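Local coordinates for glycerol-3-phosphate dehydrogenase [NAD(P)+] (Coxiella burnetii, PDB 3K96), which probably catalyses the NAD(P)H-dependent reduction of dihydroxyacetone phosphate to sn-glycerol 3-phosphate, the precursor for phospholipid synthesis, at residues R242-T245 with E246-R249; L267-L270 with V271-C274. All blocks are in the same frame, centred on the assembly; numbering follows the deposited sequence.

Interaction 1 of 2, residues R242-T245 with E246-R249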
ATOM      1  N   ARG A 242      -2.941   9.541   0.868  1.00 29.98           N
ATOM      2  CA  ARG A 242      -2.901  10.915   0.345  1.00 31.18           C
ATOM      3  C   ARG A 242      -1.888  11.039  -0.770  1.00 30.67           C
ATOM      4  O   ARG A 242      -2.082  11.786  -1.716  1.00 30.40           O
ATOM      5  CB  ARG A 242      -2.560  11.939   1.416  1.00 31.60           C
ATOM      6  CG  ARG A 242      -3.642  12.145   2.437  1.00 40.94           C
ATOM      7  CD  ARG A 242      -3.507  13.538   3.018  1.00 51.82           C
ATOM      8  NE  ARG A 242      -3.701  14.546   1.963  1.00 58.57           N
ATOM      9  CZ  ARG A 242      -3.531  15.855   2.135  1.00 64.97           C
ATOM     10  NH1 ARG A 242      -3.725  16.681   1.110  1.00 66.40           N
ATOM     11  NH2 ARG A 242      -3.158  16.342   3.326  1.00 65.69           N
ATOM     12  N   GLY A 243      -0.794  10.318  -0.642  1.00 30.18           N
ATOM     13  CA  GLY A 243       0.222  10.328  -1.656  1.00 31.24           C
ATOM     14  C   GLY A 243      -0.316   9.895  -3.001  1.00 31.49           C
ATOM     15  O   GLY A 243      -0.059  10.536  -4.007  1.00 31.43           O
ATOM     16  N   LEU A 244      -1.063   8.798  -3.013  1.00 32.51           N
ATOM     17  CA  LEU A 244      -1.616   8.275  -4.254  1.00 32.98           C
ATOM     18  C   LEU A 244      -2.560   9.319  -4.873  1.00 33.39           C
ATOM     19  O   LEU A 244      -2.611   9.472  -6.097  1.00 33.40           O
ATOM     20  CB  LEU A 244      -2.328   6.929  -4.037  1.00 32.35           C
ATOM     21  CG  LEU A 244      -2.522   6.122  -5.325  1.00 34.28           C
ATOM     22  CD1 LEU A 244      -1.138   5.611  -5.799  1.00 32.39           C
ATOM     23  CD2 LEU A 244      -3.477   4.947  -5.184  1.00 33.92           C
ATOM     24  N   THR A 245      -3.298  10.054  -4.039  1.00 33.61           N
ATOM     25  CA  THR A 245      -4.189  11.109  -4.559  1.00 33.12           C
ATOM     26  C   THR A 245      -3.433  12.186  -5.352  1.00 33.42           C
ATOM     27  O   THR A 245      -3.873  12.585  -6.442  1.00 32.89           O
ATOM     28  CB  THR A 245      -5.012  11.764  -3.416  1.00 34.00           C
ATOM     29  OG1 THR A 245      -5.820  10.757  -2.787  1.00 34.64           O
ATOM     30  CG2 THR A 245      -5.912  12.882  -3.948  1.00 32.79           C
ATOM     31  N   GLU A 246      -2.301  12.684  -4.841  1.00 33.47           N
ATOM     32  CA  GLU A 246      -1.578  13.713  -5.621  1.00 32.62           C
ATOM     33  C   GLU A 246      -0.842  13.111  -6.803  1.00 32.28           C
ATOM     34  O   GLU A 246      -0.663  13.779  -7.833  1.00 32.32           O
ATOM     35  CB  GLU A 246      -0.678  14.627  -4.763  1.00 32.91           C
ATOM     36  CG  GLU A 246       0.503  14.025  -4.110  1.00 32.91           C
ATOM     37  CD  GLU A 246       1.123  14.989  -3.083  1.00 34.59           C
ATOM     38  OE1 GLU A 246       2.280  15.415  -3.275  1.00 30.70           O
ATOM     39  OE2 GLU A 246       0.429  15.342  -2.096  1.00 33.79           O
ATOM     40  N   MET A 247      -0.419  11.859  -6.663  1.00 31.79           N
ATOM     41  CA  MET A 247       0.216  11.158  -7.769  1.00 32.83           C
ATOM     42  C   MET A 247      -0.857  11.089  -8.895  1.00 32.51           C
ATOM     43  O   MET A 247      -0.576  11.378 -10.043  1.00 30.30           O
ATOM     44  CB  MET A 247       0.663   9.755  -7.343  1.00 32.36           C
ATOM     45  CG  MET A 247       1.383   8.938  -8.422  1.00 31.83           C
ATOM     46  SD  MET A 247       1.761   7.239  -7.889  1.00 33.32           S
ATOM     47  CE  MET A 247       3.037   7.548  -6.677  1.00 26.65           C
ATOM     48  N   GLY A 248      -2.095  10.769  -8.527  1.00 33.60           N
ATOM     49  CA  GLY A 248      -3.188  10.658  -9.504  1.00 34.51           C
ATOM     50  C   GLY A 248      -3.497  11.975 -10.201  1.00 36.10           C
ATOM     51  O   GLY A 248      -3.787  12.004 -11.411  1.00 36.11           O
ATOM     52  N   ARG A 249      -3.415  13.072  -9.447  1.00 36.07           N
ATOM     53  CA  ARG A 249      -3.668  14.401  -9.995  1.00 36.17           C
ATOM     54  C   ARG A 249      -2.629  14.754 -11.072  1.00 35.39           C
ATOM     55  O   ARG A 249      -2.963  15.252 -12.151  1.00 34.54           O
ATOM     56  CB  ARG A 249      -3.663  15.447  -8.874  1.00 36.81           C
ATOM     57  CG  ARG A 249      -4.128  16.806  -9.332  1.00 40.53           C
ATOM     58  CD  ARG A 249      -4.349  17.807  -8.162  1.00 44.84           C
ATOM     59  NE  ARG A 249      -5.334  17.324  -7.197  1.00 43.78           N
ATOM     60  CZ  ARG A 249      -5.066  16.902  -5.966  1.00 44.99           C
ATOM     61  NH1 ARG A 249      -6.062  16.478  -5.200  1.00 47.42           N
ATOM     62  NH2 ARG A 249      -3.830  16.927  -5.479  1.00 45.74           N
TER
HETATM   63  O   HOH W   1      -1.918  14.587  -1.686  1.00 35.68           O

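Interaction 2 of 2, residues L267-L270 with V271-C274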
ATOM      1  N   LEU A 267       0.509   2.186  -7.281  1.00 28.23           N
ATOM      2  CA  LEU A 267       0.323   1.522  -5.983  1.00 29.10           C
ATOM      3  C   LEU A 267       1.386   0.501  -5.595  1.00 28.76           C
ATOM      4  O   LEU A 267       1.889   0.521  -4.477  1.00 28.15           O
ATOM      5  CB  LEU A 267      -1.045   0.835  -5.963  1.00 29.80           C
ATOM      6  CG  LEU A 267      -1.315  -0.116  -4.805  1.00 34.72           C
ATOM      7  CD1 LEU A 267      -1.300   0.640  -3.493  1.00 39.70           C
ATOM      8  CD2 LEU A 267      -2.623  -0.831  -5.023  1.00 38.30           C
ATOM      9  N   GLY A 268       1.743  -0.397  -6.513  1.00 30.02           N
ATOM     10  CA  GLY A 268       2.708  -1.434  -6.196  1.00 28.24           C
ATOM     11  C   GLY A 268       4.023  -0.901  -5.714  1.00 29.07           C
ATOM     12  O   GLY A 268       4.463  -1.216  -4.602  1.00 27.82           O
ATOM     13  N   ASP A 269       4.653  -0.083  -6.559  1.00 28.91           N
ATOM     14  CA  ASP A 269       5.950   0.514  -6.262  1.00 28.30           C
ATOM     15  C   ASP A 269       5.845   1.443  -5.048  1.00 28.45           C
ATOM     16  O   ASP A 269       6.766   1.552  -4.244  1.00 27.96           O
ATOM     17  CB  ASP A 269       6.420   1.299  -7.478  1.00 28.88           C
ATOM     18  CG  ASP A 269       7.923   1.430  -7.561  1.00 32.20           C
ATOM     19  OD1 ASP A 269       8.658   0.903  -6.692  1.00 38.45           O
ATOM     20  OD2 ASP A 269       8.385   2.057  -8.543  1.00 36.63           O
ATOM     21  N   LEU A 270       4.716   2.110  -4.899  1.00 28.86           N
ATOM     22  CA  LEU A 270       4.566   3.031  -3.760  1.00 29.07           C
ATOM     23  C   LEU A 270       4.532   2.308  -2.432  1.00 28.79           C
ATOM     24  O   LEU A 270       5.208   2.708  -1.496  1.00 29.00           O
ATOM     25  CB  LEU A 270       3.313   3.879  -3.909  1.00 28.19           C
ATOM     26  CG  LEU A 270       3.044   4.965  -2.866  1.00 27.60           C
ATOM     27  CD1 LEU A 270       4.077   6.070  -2.950  1.00 30.46           C
ATOM     28  CD2 LEU A 270       1.658   5.534  -3.147  1.00 27.85           C
ATOM     29  N   VAL A 271       3.747   1.244  -2.339  0.70 30.39           N
ATOM     30  CA  VAL A 271       3.674   0.529  -1.083  0.70 31.10           C
ATOM     31  C   VAL A 271       5.022  -0.065  -0.724  0.70 30.78           C
ATOM     32  O   VAL A 271       5.453   0.034   0.418  0.70 30.50           O
ATOM     33  CB  VAL A 271       2.544  -0.517  -1.057  0.70 31.13           C
ATOM     34  CG1 VAL A 271       1.221   0.186  -1.266  0.70 33.17           C
ATOM     35  CG2 VAL A 271       2.756  -1.606  -2.094  0.70 31.71           C
ATOM     36  N   LEU A 272       5.711  -0.635  -1.711  1.00 30.95           N
ATOM     37  CA  LEU A 272       7.034  -1.206  -1.487  1.00 30.50           C
ATOM     38  C   LEU A 272       7.997  -0.173  -0.953  1.00 32.26           C
ATOM     39  O   LEU A 272       8.645  -0.376   0.089  1.00 33.32           O
ATOM     40  CB  LEU A 272       7.623  -1.757  -2.800  1.00 30.65           C
ATOM     41  CG  LEU A 272       9.112  -2.144  -2.719  1.00 33.26           C
ATOM     42  CD1 LEU A 272       9.296  -3.346  -1.781  1.00 27.97           C
ATOM     43  CD2 LEU A 272       9.690  -2.452  -4.099  1.00 27.52           C
ATOM     44  N   THR A 273       8.059   0.971  -1.631  1.00 32.46           N
ATOM     45  CA  THR A 273       9.052   1.987  -1.297  1.00 33.02           C
ATOM     46  C   THR A 273       8.753   2.743  -0.003  1.00 34.17           C
ATOM     47  O   THR A 273       9.680   3.207   0.673  1.00 33.13           O
ATOM     48  CB  THR A 273       9.228   2.980  -2.441  1.00 33.74           C
ATOM     49  OG1 THR A 273       9.358   2.253  -3.683  1.00 33.99           O
ATOM     50  CG2 THR A 273      10.466   3.855  -2.207  1.00 33.11           C
ATOM     51  N   CYS A 274       7.474   2.862   0.337  1.00 33.71           N
ATOM     52  CA  CYS A 274       7.089   3.554   1.566  1.00 34.62           C
ATOM     53  C   CYS A 274       7.164   2.680   2.830  1.00 35.67           C
ATOM     54  O   CYS A 274       7.047   3.188   3.937  1.00 37.19           O
ATOM     55  CB  CYS A 274       5.693   4.132   1.418  1.00 33.79           C
ATOM     56  SG  CYS A 274       5.625   5.519   0.273  1.00 32.55           S
TER

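Interaction 1 of 2, residues R242-T245 with E246-R249
R242 and E246 meet across one turn of the alpha-helix 233-253, in the all-helical C-terminal part of the enzyme. The i+4 to i hydrogen-bond pattern of the alpha-helix is complete here: the amide N of E246, M247, G248 and R249 donates to the carbonyl O of R242, G243, L244 and T245 in turn. The bonds are uneven. The shortest runs from G248 N to L244 O, at 2.8 Å. The longest, from E246 N to R242 O, measures 3.3 Å. That longest bond has a supplement, because R242 O also accepts a hydrogen bond from a water at 2.8 Å. The same water donates to E246 OE2, 2.5 Å away, and so ties the carboxylate to the backbone of its own helix. E246 reaches back over this turn because its CG lies between the backbone N and the carbonyl carbon (chi1 67°), which also sets CG 3.5 Å from G243 O. Beyond the helix the carboxylate is held at both oxygens, OE2 by L327 N and OE1 by T328 OG1. These bonds tie helix 233-253 to the start of helix 326-336 and would be expected to favour the charged form.

R249 bends at chi3 (-59°), which carries its guanidinium back across T245, one face turned to T245 O. R249 NH2 donates to E324 O, while NH1 lies 3.8 Å from T245 CG2. On the apolar side, M247 packs on L261 of helix 258-261 and on helix 206-228, and its SD touches L244 CD1 at 3.9 Å.

Interaction 2 of 2, residues L267-L270 with V271-C274
L267 opens this turn of helix 264-275 by receiving V271 through the backbone. Its carbonyl O takes the amide N of V271 at 2.9 Å, in a nearly straight bond (N-H...O angle 169°). The two side chains also face each other, L267 CD1 towards V271 CG1, but V271 is modelled in two conformers and how tightly they meet is doubtful. Both residues also pack on their own counterparts, L267 and V271 of the second subunit, which places this side of the helix at the dimer interface.

G268 O accepts L272 N at 3.2 Å.

At D269 the polar side of the helix begins. Its carbonyl O is gripped twice by T273, through N at 3.0 Å and through OG1 at 2.7 Å, the two donors coming from opposite faces of the carbonyl plane. The hydroxyl gets there because OG1 stands anti to the carbonyl carbon of T273, beside the backbone N (chi1 -47°). OG1, which donates to D269 O, is also hydrogen-bonded to K216 NZ. The D269 side chain crosses that of T273 at a slant, OD1 3.4 Å from T273 OG1; OD2 forms a salt bridge with K134, and OD1 makes a long, weak ion pair with K216.

L270 returns to the apolar core. Its O accepts C274 N at 2.9 Å, and its CD1 meets C274 SG at 3.6 Å, both side chains also packing on I240 of helix 233-253.

The helix thus has three working sides: L267 and V271 at the dimer interface, L270 and C274 on helix 233-253, and, towards the lysines, D269, a predicted sn-glycerol 3-phosphate ligand, with T273 beside it bonded to K216, the predicted proton acceptor.

How the interactions relate
Both interactions lie in the C-terminal helical region, on the same side of the chain's centre, with their own centres about 13 Å apart. Interaction 1, on helix 233-253, comes first in sequence; helix 258-261 intervenes before interaction 2, on helix 264-275. The two helices touch directly: L244 CD1 is 3.9 Å from L270 CD2, and M247 CE is 4.1 Å from L270 CD1. L244 and M247 thus join interaction 1 to L270 of interaction 2. L244 also packs on L267 of the second subunit, so both interactions reach the dimer interface. M247 and T273 both approach K216, placing the two helices beside the predicted catalytic lysine.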